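Local coordinates for protein putative phosphohydrolase (Shewanella amazonensis, PDB 3M1T) that is a putative phosphohydrolase of the HDOD family, in the HD phosphodiesterase clan, and probably takes part in signal transduction, at residues I115-L120 with G216-A221; K222-D227 with T237-Q242; N109-A114 with C134-S139. All coordinates share one frame; numbering follows the deposited sequence.

Contact 1. Residues I115-L120 with G216-A221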
ATOM      1  N   ILE A 115      -3.911   6.836  -1.930  1.00 12.44           N
ATOM      2  CA  ILE A 115      -4.319   8.240  -2.076  1.00 12.41           C
ATOM      3  C   ILE A 115      -5.125   8.739  -0.877  1.00 11.58           C
ATOM      4  O   ILE A 115      -4.922   9.871  -0.355  1.00 10.62           O
ATOM      5  CB  ILE A 115      -5.110   8.431  -3.421  1.00 13.57           C
ATOM      6  CG1 ILE A 115      -4.171   8.291  -4.619  1.00 15.23           C
ATOM      7  CG2 ILE A 115      -5.909   9.765  -3.398  1.00 16.16           C
ATOM      8  CD1 ILE A 115      -4.965   8.135  -5.943  1.00 18.80           C
ATOM      9  N   ILE A 116      -6.034   7.889  -0.424  1.00 11.02           N
ATOM     10  CA  ILE A 116      -6.832   8.184   0.755  1.00 11.17           C
ATOM     11  C   ILE A 116      -5.942   8.332   1.988  1.00 11.43           C
ATOM     12  O   ILE A 116      -6.021   9.318   2.719  1.00 11.42           O
ATOM     13  CB  ILE A 116      -7.956   7.144   1.004  1.00 11.00           C
ATOM     14  CG1 ILE A 116      -8.975   7.124  -0.143  1.00 11.78           C
ATOM     15  CG2 ILE A 116      -8.680   7.431   2.370  1.00 10.68           C
ATOM     16  CD1 ILE A 116      -9.782   5.823  -0.188  1.00 13.47           C
ATOM     17  N   CYS A 117      -5.010   7.385   2.188  1.00 11.20           N
ATOM     18  CA  CYS A 117      -4.115   7.491   3.335  1.00 10.87           C
ATOM     19  C   CYS A 117      -3.303   8.815   3.348  1.00 10.77           C
ATOM     20  O   CYS A 117      -3.080   9.431   4.372  1.00 10.62           O
ATOM     21  CB  CYS A 117      -3.117   6.330   3.312  1.00 11.67           C
ATOM     22  SG  CYS A 117      -3.789   4.744   3.790  1.00 14.77           S
ATOM     23  N   GLN A 118      -2.803   9.206   2.191  0.50 11.20           N
ATOM     24  CA  GLN A 118      -2.053  10.434   2.059  0.50 12.17           C
ATOM     25  C   GLN A 118      -2.835  11.661   2.548  0.50 12.43           C
ATOM     26  O   GLN A 118      -2.276  12.559   3.188  0.50 13.03           O
ATOM     27  CB  GLN A 118      -1.640  10.603   0.593  0.50 12.75           C
ATOM     28  CG  GLN A 118      -0.588  11.645   0.356  0.50 14.93           C
ATOM     29  CD  GLN A 118      -0.072  11.627  -1.078  0.50 18.12           C
ATOM     30  OE1 GLN A 118      -0.849  11.738  -2.031  0.50 17.63           O
ATOM     31  NE2 GLN A 118       1.254  11.489  -1.234  0.50 16.68           N
ATOM     32  N   GLU A 119      -4.124  11.711   2.205  1.00 11.89           N
ATOM     33  CA  GLU A 119      -5.014  12.771   2.641  1.00 12.00           C
ATOM     34  C   GLU A 119      -5.235  12.704   4.159  1.00 11.80           C
ATOM     35  O   GLU A 119      -5.232  13.721   4.841  1.00 12.41           O
ATOM     36  CB  GLU A 119      -6.367  12.637   1.940  1.00 11.36           C
ATOM     37  CG  GLU A 119      -7.402  13.668   2.375  1.00 10.90           C
ATOM     38  CD  GLU A 119      -6.979  15.121   2.161  1.00 15.37           C
ATOM     39  OE1 GLU A 119      -6.187  15.392   1.213  1.00 15.31           O
ATOM     40  OE2 GLU A 119      -7.498  15.984   2.907  1.00 13.12           O
ATOM     41  N   LEU A 120      -5.437  11.498   4.674  1.00 11.57           N
ATOM     42  CA  LEU A 120      -5.582  11.351   6.131  1.00 11.37           C
ATOM     43  C   LEU A 120      -4.338  11.860   6.863  1.00 10.89           C
ATOM     44  O   LEU A 120      -4.445  12.517   7.894  1.00 11.38           O
ATOM     45  CB  LEU A 120      -5.864   9.892   6.519  1.00 10.92           C
ATOM     46  CG  LEU A 120      -7.081   9.245   5.887  1.00 10.18           C
ATOM     47  CD1 LEU A 120      -7.270   7.789   6.323  1.00 10.50           C
ATOM     48  CD2 LEU A 120      -8.371  10.054   6.134  1.00 11.46           C
ATOM     49  N   GLY A 216      -4.078   2.718  11.647  1.00  9.73           N
ATOM     50  CA  GLY A 216      -5.417   3.347  11.742  1.00  9.85           C
ATOM     51  C   GLY A 216      -5.811   3.938  10.408  1.00  9.95           C
ATOM     52  O   GLY A 216      -6.970   3.808   9.959  1.00 10.03           O
HETATM   53  N   MSE A 217      -4.865   4.630   9.778  1.00  9.67           N
HETATM   54  CA  MSE A 217      -5.111   5.192   8.421  1.00 10.41           C
HETATM   55  C   MSE A 217      -5.458   4.099   7.440  1.00 11.17           C
HETATM   56  O   MSE A 217      -6.393   4.245   6.604  1.00 10.67           O
HETATM   57  CB  MSE A 217      -3.892   5.979   7.893  1.00 10.78           C
HETATM   58  CG  MSE A 217      -3.673   7.326   8.582  1.00 10.39           C
HETATM   59 SE   MSE A 217      -2.170   8.236   7.896  0.75  9.09          SE
HETATM   60  CE  MSE A 217      -0.947   8.113   9.394  1.00 11.56           C
ATOM     61  N   LEU A 218      -4.674   2.998   7.425  1.00 10.75           N
ATOM     62  CA  LEU A 218      -4.971   1.899   6.536  1.00 10.47           C
ATOM     63  C   LEU A 218      -6.372   1.358   6.785  1.00 10.79           C
ATOM     64  O   LEU A 218      -7.163   1.134   5.839  1.00 11.09           O
ATOM     65  CB  LEU A 218      -3.971   0.744   6.604  1.00 11.16           C
ATOM     66  CG  LEU A 218      -2.647   0.927   5.931  1.00 12.25           C
ATOM     67  CD1 LEU A 218      -1.820  -0.336   6.283  1.00 11.90           C
ATOM     68  CD2 LEU A 218      -2.819   1.150   4.406  1.00 13.26           C
ATOM     69  N   ALA A 219      -6.698   1.152   8.048  1.00 10.04           N
ATOM     70  CA  ALA A 219      -8.025   0.581   8.374  1.00 10.56           C
ATOM     71  C   ALA A 219      -9.153   1.458   7.809  1.00 10.09           C
ATOM     72  O   ALA A 219     -10.110   0.956   7.177  1.00 11.34           O
ATOM     73  CB  ALA A 219      -8.160   0.404   9.860  1.00  9.13           C
HETATM   74  N   MSE A 220      -9.021   2.755   8.029  1.00 10.41           N
HETATM   75  CA  MSE A 220      -9.998   3.737   7.580  1.00  9.76           C
HETATM   76  C   MSE A 220     -10.072   3.802   6.054  1.00  9.68           C
HETATM   77  O   MSE A 220     -11.141   3.685   5.438  1.00  9.81           O
HETATM   78  CB  MSE A 220      -9.701   5.088   8.195  1.00  9.16           C
HETATM   79  CG  MSE A 220     -10.598   6.195   7.662  1.00 10.92           C
HETATM   80 SE   MSE A 220     -10.747   7.588   8.994  0.75  8.90          SE
HETATM   81  CE  MSE A 220     -12.279   8.553   8.199  1.00  9.27           C
ATOM     82  N   ALA A 221      -8.896   3.902   5.422  1.00  9.17           N
ATOM     83  CA  ALA A 221      -8.773   4.048   3.968  1.00 10.13           C
ATOM     84  C   ALA A 221      -9.316   2.797   3.261  1.00 10.16           C
ATOM     85  O   ALA A 221     -10.002   2.888   2.233  1.00  9.82           O
ATOM     86  CB  ALA A 221      -7.303   4.325   3.592  1.00  9.33           C
TER
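A221 is where helices 115-120 and 216-221 come closest in side-chain terms: its methyl CB sits between two groups of the other helix, 3.5 Å from C117 SG and 3.6 Å from I116 CG2. The isoleucine reaches it because CG2 stands anti to the backbone N. C117 turns its sulfur anti to its own carbonyl carbon, which also brings SG to 3.8 Å from CD2 of L218, one turn before A221. The axes approach to 9.0 Å and cross at 127°. Toward L120 the packing loosens a little: L120 CD1 lies 3.7 Å from M217 O and 3.9 Å from M220 CG. Back at C117, the selenomethionine M217, bent at chi3 (-110°), leaves its SE 3.8 Å from C117 O. No hydrogen bond crosses; the contact is apolar and buried, and the partly exposed Q118 directs its CB away from it. Around the pair, helix 256-263 packs on I116 through L260 and on M220 through L256, helix 128-137 meets M217 and L218 through A131 and C134, and V113, earlier on helix 103-124, touches A221.

Contact 2. Residues K222-D227 with T237-Q242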
ATOM      1  N   LYS A 222      -9.022   1.610   3.811  1.00 10.96           N
ATOM      2  CA  LYS A 222      -9.531   0.371   3.228  1.00 10.76           C
ATOM      3  C   LYS A 222     -11.054   0.282   3.216  1.00 11.95           C
ATOM      4  O   LYS A 222     -11.636  -0.183   2.253  1.00 10.71           O
ATOM      5  CB  LYS A 222      -8.968  -0.846   3.952  1.00 11.84           C
ATOM      6  CG  LYS A 222      -7.502  -1.085   3.694  1.00 12.53           C
ATOM      7  CD  LYS A 222      -6.978  -2.193   4.571  1.00 11.06           C
ATOM      8  CE  LYS A 222      -7.530  -3.571   4.205  1.00 14.39           C
ATOM      9  NZ  LYS A 222      -7.169  -4.603   5.222  1.00 15.40           N
ATOM     10  N   GLN A 223     -11.638   0.690   4.332  1.00 11.09           N
ATOM     11  CA  GLN A 223     -13.099   0.679   4.483  1.00 11.27           C
ATOM     12  C   GLN A 223     -13.727   1.685   3.547  1.00 10.87           C
ATOM     13  O   GLN A 223     -14.748   1.378   2.900  1.00 11.72           O
ATOM     14  CB  GLN A 223     -13.482   0.893   5.938  1.00 10.99           C
ATOM     15  CG  GLN A 223     -15.025   0.631   6.165  1.00 14.69           C
ATOM     16  CD  GLN A 223     -15.459   0.444   7.587  1.00 17.72           C
ATOM     17  OE1 GLN A 223     -14.646   0.280   8.495  1.00 17.80           O
ATOM     18  NE2 GLN A 223     -16.809   0.509   7.823  1.00 17.32           N
ATOM     19  N   ILE A 224     -13.110   2.848   3.391  1.00  9.72           N
ATOM     20  CA  ILE A 224     -13.616   3.889   2.503  1.00  9.47           C
ATOM     21  C   ILE A 224     -13.589   3.382   1.074  1.00 10.82           C
ATOM     22  O   ILE A 224     -14.566   3.491   0.318  1.00 12.70           O
ATOM     23  CB  ILE A 224     -12.772   5.181   2.627  1.00  9.39           C
ATOM     24  CG1 ILE A 224     -12.953   5.847   4.027  1.00  8.90           C
ATOM     25  CG2 ILE A 224     -13.063   6.132   1.493  1.00 10.15           C
ATOM     26  CD1 ILE A 224     -12.022   7.047   4.263  1.00 11.00           C
ATOM     27  N   ALA A 225     -12.454   2.768   0.708  1.00 10.35           N
ATOM     28  CA  ALA A 225     -12.295   2.276  -0.659  1.00 10.56           C
ATOM     29  C   ALA A 225     -13.289   1.157  -0.927  1.00 12.06           C
ATOM     30  O   ALA A 225     -13.851   1.099  -2.012  1.00 14.50           O
ATOM     31  CB  ALA A 225     -10.855   1.789  -0.918  1.00 11.07           C
ATOM     32  N   ALA A 226     -13.445   0.251   0.034  1.00 13.27           N
ATOM     33  CA  ALA A 226     -14.277  -0.945  -0.154  1.00 14.43           C
ATOM     34  C   ALA A 226     -15.750  -0.619  -0.284  1.00 15.62           C
ATOM     35  O   ALA A 226     -16.507  -1.209  -1.087  1.00 17.70           O
ATOM     36  CB  ALA A 226     -14.092  -1.912   0.964  1.00 13.84           C
ATOM     37  N   ASP A 227     -16.203   0.298   0.547  1.00 16.43           N
ATOM     38  CA  ASP A 227     -17.643   0.486   0.706  1.00 15.23           C
ATOM     39  C   ASP A 227     -18.149   1.764   0.075  1.00 15.19           C
ATOM     40  O   ASP A 227     -19.361   2.042   0.164  1.00 15.73           O
ATOM     41  CB  ASP A 227     -18.008   0.432   2.189  1.00 15.80           C
ATOM     42  CG  ASP A 227     -17.902  -0.961   2.772  1.00 18.77           C
ATOM     43  OD1 ASP A 227     -17.817  -1.945   1.997  1.00 23.02           O
ATOM     44  OD2 ASP A 227     -17.919  -1.099   3.995  1.00 19.48           O
ATOM     45  N   THR A 237     -20.398  11.933   5.366  1.00  6.46           N
ATOM     46  CA  THR A 237     -19.625  12.404   6.562  1.00  5.17           C
ATOM     47  C   THR A 237     -20.005  11.591   7.814  1.00  3.91           C
ATOM     48  O   THR A 237     -19.148  11.313   8.619  1.00  6.05           O
ATOM     49  CB  THR A 237     -19.831  13.896   6.844  1.00  6.47           C
ATOM     50  OG1 THR A 237     -19.354  14.620   5.685  1.00  8.72           O
ATOM     51  CG2 THR A 237     -19.077  14.355   8.107  1.00  6.06           C
ATOM     52  N   SER A 238     -21.273  11.212   7.972  1.00  4.26           N
ATOM     53  CA  SER A 238     -21.682  10.389   9.104  1.00  5.22           C
ATOM     54  C   SER A 238     -21.089   8.991   8.979  1.00  5.35           C
ATOM     55  O   SER A 238     -20.782   8.361   9.988  1.00  8.30           O
ATOM     56  CB  SER A 238     -23.190  10.275   9.247  1.00  6.04           C
ATOM     57  OG  SER A 238     -23.854   9.828   8.087  1.00  7.55           O
ATOM     58  N   TRP A 239     -20.949   8.508   7.741  1.00  5.67           N
ATOM     59  CA  TRP A 239     -20.244   7.240   7.504  1.00  6.19           C
ATOM     60  C   TRP A 239     -18.783   7.348   7.914  1.00  6.74           C
ATOM     61  O   TRP A 239     -18.287   6.512   8.653  1.00  6.77           O
ATOM     62  CB  TRP A 239     -20.402   6.905   6.016  1.00  7.31           C
ATOM     63  CG  TRP A 239     -19.612   5.787   5.463  1.00  7.49           C
ATOM     64  CD1 TRP A 239     -19.608   4.494   5.871  1.00 10.19           C
ATOM     65  CD2 TRP A 239     -18.743   5.873   4.330  1.00  8.49           C
ATOM     66  NE1 TRP A 239     -18.736   3.746   5.050  1.00  9.98           N
ATOM     67  CE2 TRP A 239     -18.204   4.583   4.103  1.00  8.94           C
ATOM     68  CE3 TRP A 239     -18.347   6.926   3.493  1.00  8.96           C
ATOM     69  CZ2 TRP A 239     -17.362   4.319   3.031  1.00  8.03           C
ATOM     70  CZ3 TRP A 239     -17.485   6.667   2.435  1.00  9.68           C
ATOM     71  CH2 TRP A 239     -16.983   5.379   2.229  1.00  9.04           C
ATOM     72  N   LEU A 240     -18.123   8.400   7.462  1.00  6.46           N
ATOM     73  CA  LEU A 240     -16.731   8.615   7.792  1.00  6.30           C
ATOM     74  C   LEU A 240     -16.540   8.732   9.293  1.00  5.81           C
ATOM     75  O   LEU A 240     -15.573   8.228   9.830  1.00  6.70           O
ATOM     76  CB  LEU A 240     -16.190   9.848   7.059  1.00  5.54           C
ATOM     77  CG  LEU A 240     -16.103   9.710   5.531  1.00  5.48           C
ATOM     78  CD1 LEU A 240     -15.831  11.061   4.882  1.00  9.72           C
ATOM     79  CD2 LEU A 240     -15.042   8.679   5.098  1.00  7.57           C
ATOM     80  N   ALA A 241     -17.490   9.421   9.958  1.00  5.85           N
ATOM     81  CA  ALA A 241     -17.437   9.564  11.421  1.00  6.78           C
ATOM     82  C   ALA A 241     -17.420   8.187  12.114  1.00  7.43           C
ATOM     83  O   ALA A 241     -16.669   7.987  13.053  1.00  9.61           O
ATOM     84  CB  ALA A 241     -18.599  10.424  11.980  1.00  6.48           C
ATOM     85  N   GLN A 242     -18.210   7.243  11.614  1.00  8.08           N
ATOM     86  CA  GLN A 242     -18.293   5.910  12.209  1.00  9.76           C
ATOM     87  C   GLN A 242     -16.982   5.179  11.971  1.00  9.49           C
ATOM     88  O   GLN A 242     -16.471   4.458  12.836  1.00 10.39           O
ATOM     89  CB  GLN A 242     -19.421   5.061  11.561  1.00  9.63           C
ATOM     90  CG  GLN A 242     -20.790   5.584  11.652  1.00 17.14           C
ATOM     91  CD  GLN A 242     -21.773   4.722  10.855  1.00 25.15           C
ATOM     92  OE1 GLN A 242     -22.180   5.082   9.746  1.00 29.26           O
ATOM     93  NE2 GLN A 242     -22.149   3.578  11.426  1.00 28.27           N
TER
HETATM   94  O   HOH W   1     -18.660   0.975   5.547  1.00 19.60           O
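W239 carries the meeting of helices 222-227 and 237-242, whose axes stay 11.0 Å apart and run roughly antiparallel at 139°. From its CB, directed at the other helix, CG leaves anti to the backbone N (chi1 171°), and the indole reaches across the gap between the helices. On the five-membered ring, NE1 gives its hydrogen to a bound water 2.8 Å away that lies in the ring plane, at the edge. Further out, CZ2 comes to 3.9 Å from Q223 O and 4.0 Å from D227 CB. At the far tip, CH2 stands 3.6 Å from I224 O, again edge-on and in the plane, with I224 CG2 a little further off. The indole therefore offers an edge, with its C-H groups directed at helix carbonyls.

Beside it runs a purely apolar patch: I224 CD1 meets L240 CD2 at 3.5 Å, the two side chains crossing at about a right angle, with L260 of helix 256-263 touching both. The water ties the polar rim together. It accepts from Q223 NE2 at 3.0 Å as well as from the indole, and donates to D227 OD2 at 2.7 Å, while D227 OD1 forms a salt bridge with K230.

No hydrogen bond joins the two segments directly; the water, gripped by two donors and one acceptor, links them instead. It satisfies the buried indole N-H, which, with the edge packing against Q223 O and I224 O, favours this ring orientation. The carboxylate, shared between water and lysine, probably stays ionised.

Contact 3. Residues N109-A114 with C134-S139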
ATOM      1  N   ASN A 109      -6.963  -0.599  -6.811  1.00 11.57           N
ATOM      2  CA  ASN A 109      -7.519  -0.525  -5.457  1.00 13.42           C
ATOM      3  C   ASN A 109      -6.474  -0.071  -4.450  1.00 12.45           C
ATOM      4  O   ASN A 109      -6.707   0.776  -3.568  1.00 12.28           O
ATOM      5  CB  ASN A 109      -8.091  -1.850  -5.023  1.00 13.81           C
ATOM      6  CG  ASN A 109      -8.451  -1.839  -3.561  1.00 19.42           C
ATOM      7  OD1 ASN A 109      -9.501  -1.245  -3.176  1.00 22.04           O
ATOM      8  ND2 ASN A 109      -7.566  -2.395  -2.703  1.00 17.50           N
ATOM      9  N   THR A 110      -5.259  -0.621  -4.598  1.00 12.11           N
ATOM     10  CA  THR A 110      -4.170  -0.242  -3.739  1.00 11.54           C
ATOM     11  C   THR A 110      -3.839   1.240  -3.820  1.00 11.15           C
ATOM     12  O   THR A 110      -3.613   1.882  -2.804  1.00 12.01           O
ATOM     13  CB  THR A 110      -2.950  -1.183  -3.927  1.00 12.14           C
ATOM     14  OG1 THR A 110      -3.151  -2.383  -3.155  1.00 14.04           O
ATOM     15  CG2 THR A 110      -1.677  -0.509  -3.493  1.00 12.34           C
ATOM     16  N   PHE A 111      -3.785   1.799  -5.022  0.50 11.13           N
ATOM     17  CA  PHE A 111      -3.563   3.236  -5.183  0.50 11.45           C
ATOM     18  C   PHE A 111      -4.685   4.061  -4.586  0.50 11.90           C
ATOM     19  O   PHE A 111      -4.430   5.099  -4.010  0.50 12.45           O
ATOM     20  CB  PHE A 111      -3.388   3.628  -6.658  0.50 11.47           C
ATOM     21  CG  PHE A 111      -2.085   3.201  -7.252  0.50 12.33           C
ATOM     22  CD1 PHE A 111      -0.893   3.399  -6.562  0.50 14.37           C
ATOM     23  CD2 PHE A 111      -2.043   2.587  -8.485  0.50  9.57           C
ATOM     24  CE1 PHE A 111       0.296   2.999  -7.105  0.50 16.44           C
ATOM     25  CE2 PHE A 111      -0.855   2.193  -9.023  0.50 12.74           C
ATOM     26  CZ  PHE A 111       0.307   2.403  -8.347  0.50 12.23           C
ATOM     27  N   GLU A 112      -5.915   3.591  -4.730  1.00 12.42           N
ATOM     28  CA  GLU A 112      -7.081   4.287  -4.120  1.00 12.17           C
ATOM     29  C   GLU A 112      -6.851   4.402  -2.623  1.00 11.87           C
ATOM     30  O   GLU A 112      -6.952   5.490  -2.042  1.00 12.12           O
ATOM     31  CB  GLU A 112      -8.417   3.562  -4.371  1.00 14.98           C
ATOM     32  CG  GLU A 112      -9.027   3.713  -5.760  1.00 16.84           C
ATOM     33  CD  GLU A 112      -9.538   5.120  -6.074  1.00 17.45           C
ATOM     34  OE1 GLU A 112     -10.267   5.773  -5.238  1.00 16.98           O
ATOM     35  OE2 GLU A 112      -9.272   5.557  -7.219  1.00 18.93           O
ATOM     36  N   VAL A 113      -6.473   3.278  -2.008  1.00 10.88           N
ATOM     37  CA  VAL A 113      -6.162   3.264  -0.588  1.00 10.36           C
ATOM     38  C   VAL A 113      -4.993   4.204  -0.277  1.00 11.51           C
ATOM     39  O   VAL A 113      -5.043   4.984   0.673  1.00 11.72           O
ATOM     40  CB  VAL A 113      -5.905   1.831  -0.070  1.00 10.88           C
ATOM     41  CG1 VAL A 113      -5.265   1.815   1.345  1.00  9.80           C
ATOM     42  CG2 VAL A 113      -7.203   0.975  -0.116  1.00 10.59           C
ATOM     43  N   ALA A 114      -3.922   4.126  -1.059  1.00 11.59           N
ATOM     44  CA  ALA A 114      -2.766   4.997  -0.863  1.00 10.82           C
ATOM     45  C   ALA A 114      -3.090   6.463  -0.940  1.00 11.13           C
ATOM     46  O   ALA A 114      -2.642   7.273  -0.123  1.00 10.94           O
ATOM     47  CB  ALA A 114      -1.636   4.615  -1.875  1.00 10.92           C
ATOM     48  N   CYS A 134       2.758   3.264   2.653  1.00 10.34           N
ATOM     49  CA  CYS A 134       2.110   2.245   3.428  1.00 10.27           C
ATOM     50  C   CYS A 134       0.922   1.654   2.639  1.00 10.84           C
ATOM     51  O   CYS A 134       0.773   0.452   2.596  1.00 10.69           O
ATOM     52  CB  CYS A 134       1.678   2.835   4.767  1.00 11.09           C
ATOM     53  SG  CYS A 134       1.313   1.576   6.024  1.00 13.56           S
ATOM     54  N   GLY A 135       0.115   2.518   2.015  1.00  9.98           N
ATOM     55  CA  GLY A 135      -0.920   2.062   1.135  1.00 11.65           C
ATOM     56  C   GLY A 135      -0.427   1.190  -0.017  1.00 10.19           C
ATOM     57  O   GLY A 135      -1.008   0.114  -0.269  1.00 11.60           O
ATOM     58  N   ILE A 136       0.668   1.592  -0.652  1.00 11.28           N
ATOM     59  CA  ILE A 136       1.245   0.798  -1.754  1.00 11.46           C
ATOM     60  C   ILE A 136       1.566  -0.598  -1.303  1.00 11.13           C
ATOM     61  O   ILE A 136       1.332  -1.535  -2.028  1.00 11.40           O
ATOM     62  CB  ILE A 136       2.503   1.456  -2.327  1.00 11.71           C
ATOM     63  CG1 ILE A 136       2.115   2.748  -3.003  1.00 11.89           C
ATOM     64  CG2 ILE A 136       3.296   0.474  -3.254  1.00 13.83           C
ATOM     65  CD1 ILE A 136       1.022   2.618  -4.120  1.00 17.41           C
ATOM     66  N   LEU A 137       2.051  -0.735  -0.076  1.00 10.37           N
ATOM     67  CA  LEU A 137       2.548  -2.024   0.442  1.00 10.22           C
ATOM     68  C   LEU A 137       1.464  -2.871   1.113  1.00 10.79           C
ATOM     69  O   LEU A 137       1.683  -4.049   1.392  1.00 10.98           O
ATOM     70  CB  LEU A 137       3.641  -1.777   1.475  1.00 10.34           C
ATOM     71  CG  LEU A 137       4.903  -1.137   0.954  1.00 10.38           C
ATOM     72  CD1 LEU A 137       5.865  -0.710   2.123  1.00 10.41           C
ATOM     73  CD2 LEU A 137       5.601  -2.060  -0.072  1.00 12.79           C
ATOM     74  N   HIS A 138       0.306  -2.265   1.408  1.00 10.51           N
ATOM     75  CA  HIS A 138      -0.536  -2.886   2.430  1.00 11.02           C
ATOM     76  C   HIS A 138      -1.144  -4.227   2.087  1.00 10.89           C
ATOM     77  O   HIS A 138      -1.440  -5.031   3.001  1.00 12.05           O
ATOM     78  CB  HIS A 138      -1.681  -1.928   2.865  1.00 10.67           C
ATOM     79  CG  HIS A 138      -2.884  -1.997   2.011  1.00 12.17           C
ATOM     80  ND1 HIS A 138      -2.962  -1.363   0.793  1.00 11.90           N
ATOM     81  CD2 HIS A 138      -4.108  -2.580   2.212  1.00 13.24           C
ATOM     82  CE1 HIS A 138      -4.168  -1.547   0.286  1.00 14.21           C
ATOM     83  NE2 HIS A 138      -4.862  -2.310   1.115  1.00 14.55           N
ATOM     84  N   SER A 139      -1.384  -4.476   0.804  1.00 10.92           N
ATOM     85  CA  SER A 139      -2.145  -5.658   0.400  1.00 12.26           C
ATOM     86  C   SER A 139      -1.290  -6.719  -0.267  1.00 13.11           C
ATOM     87  O   SER A 139      -1.776  -7.730  -0.776  1.00 11.96           O
ATOM     88  CB  SER A 139      -3.306  -5.250  -0.538  1.00 14.98           C
ATOM     89  OG  SER A 139      -4.296  -6.274  -0.516  1.00 17.95           O
TER
HETATM   90  O   HOH W   2      -7.541  -2.704   0.229  1.00 19.44           O
HETATM   91  O   HOH W   3      -0.890  -3.337  -1.680  1.00 12.72           O
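H138 and S139 close the 134-139 segment at the place in the sequence that probably corresponds to the His-Asp motif naming the HD clan; here the residue after the histidine is a serine. The helix leading into them packs on helix 103-124 at G135, whose lack of a side chain lets its CA come within 4.0 Å of A114 CA.

The imidazole is held on both faces and at two points of its edge. CG takes the crowded position between backbone N and carbonyl carbon (chi1 86°), which folds the ring back over its own turn. There ND1 donates to G135 O at 2.7 Å, almost straight at 175°, in the plane of the ring and on a carbonyl lone pair. The same oxygen also accepts from H138 N. S139 CB lies over the centre of one ring face; on the opposite face V113 CG1 makes a CH-pi contact, 4.0 Å from the ring centroid and offset toward the rim. In the ring plane, NE2 is 2.8 Å from a water, which accepts a hydrogen from N109 ND2 at 2.9 Å.

A second water bridges the two segments: it is 2.9 Å from T110 OG1, donates to I136 O at 2.9 Å and accepts from S139 N at 2.8 Å. T110 CG2, anti to its backbone N, rests against the carbonyls of G135 and I136.

With its hydrogen on ND1 committed to a carbonyl and both faces packed, the ring can hardly flip, and NE2 is presented to water in a fixed direction. K222, whose aliphatic chain packs on the ring while its NZ bonds Q202 OE1, may disfavour a doubly protonated imidazole.

How the contacts relate
Helix 103-124 serves contacts 1 and 3, and helix 213-227 serves contacts 1 and 2, so contact 1 stands between the others, its centre about 9 Å from that of contact 3 and 10 Å from that of contact 2. L218 makes the join to contact 3: its CD2 lies 3.6 Å from H138 CB. Toward contact 2, I116 CD1 packs 3.7 Å from I224 CG2. Contacts 2 and 3 are about 16 Å apart between centres, yet K222 CD reaches 3.7 Å from H138 CD2. Contact 3, centred about 3 Å from the centre of the chain, holds the probable HD-motif histidine, backed by helix 213-227, which continues outward to the water-linked tryptophan of contact 2.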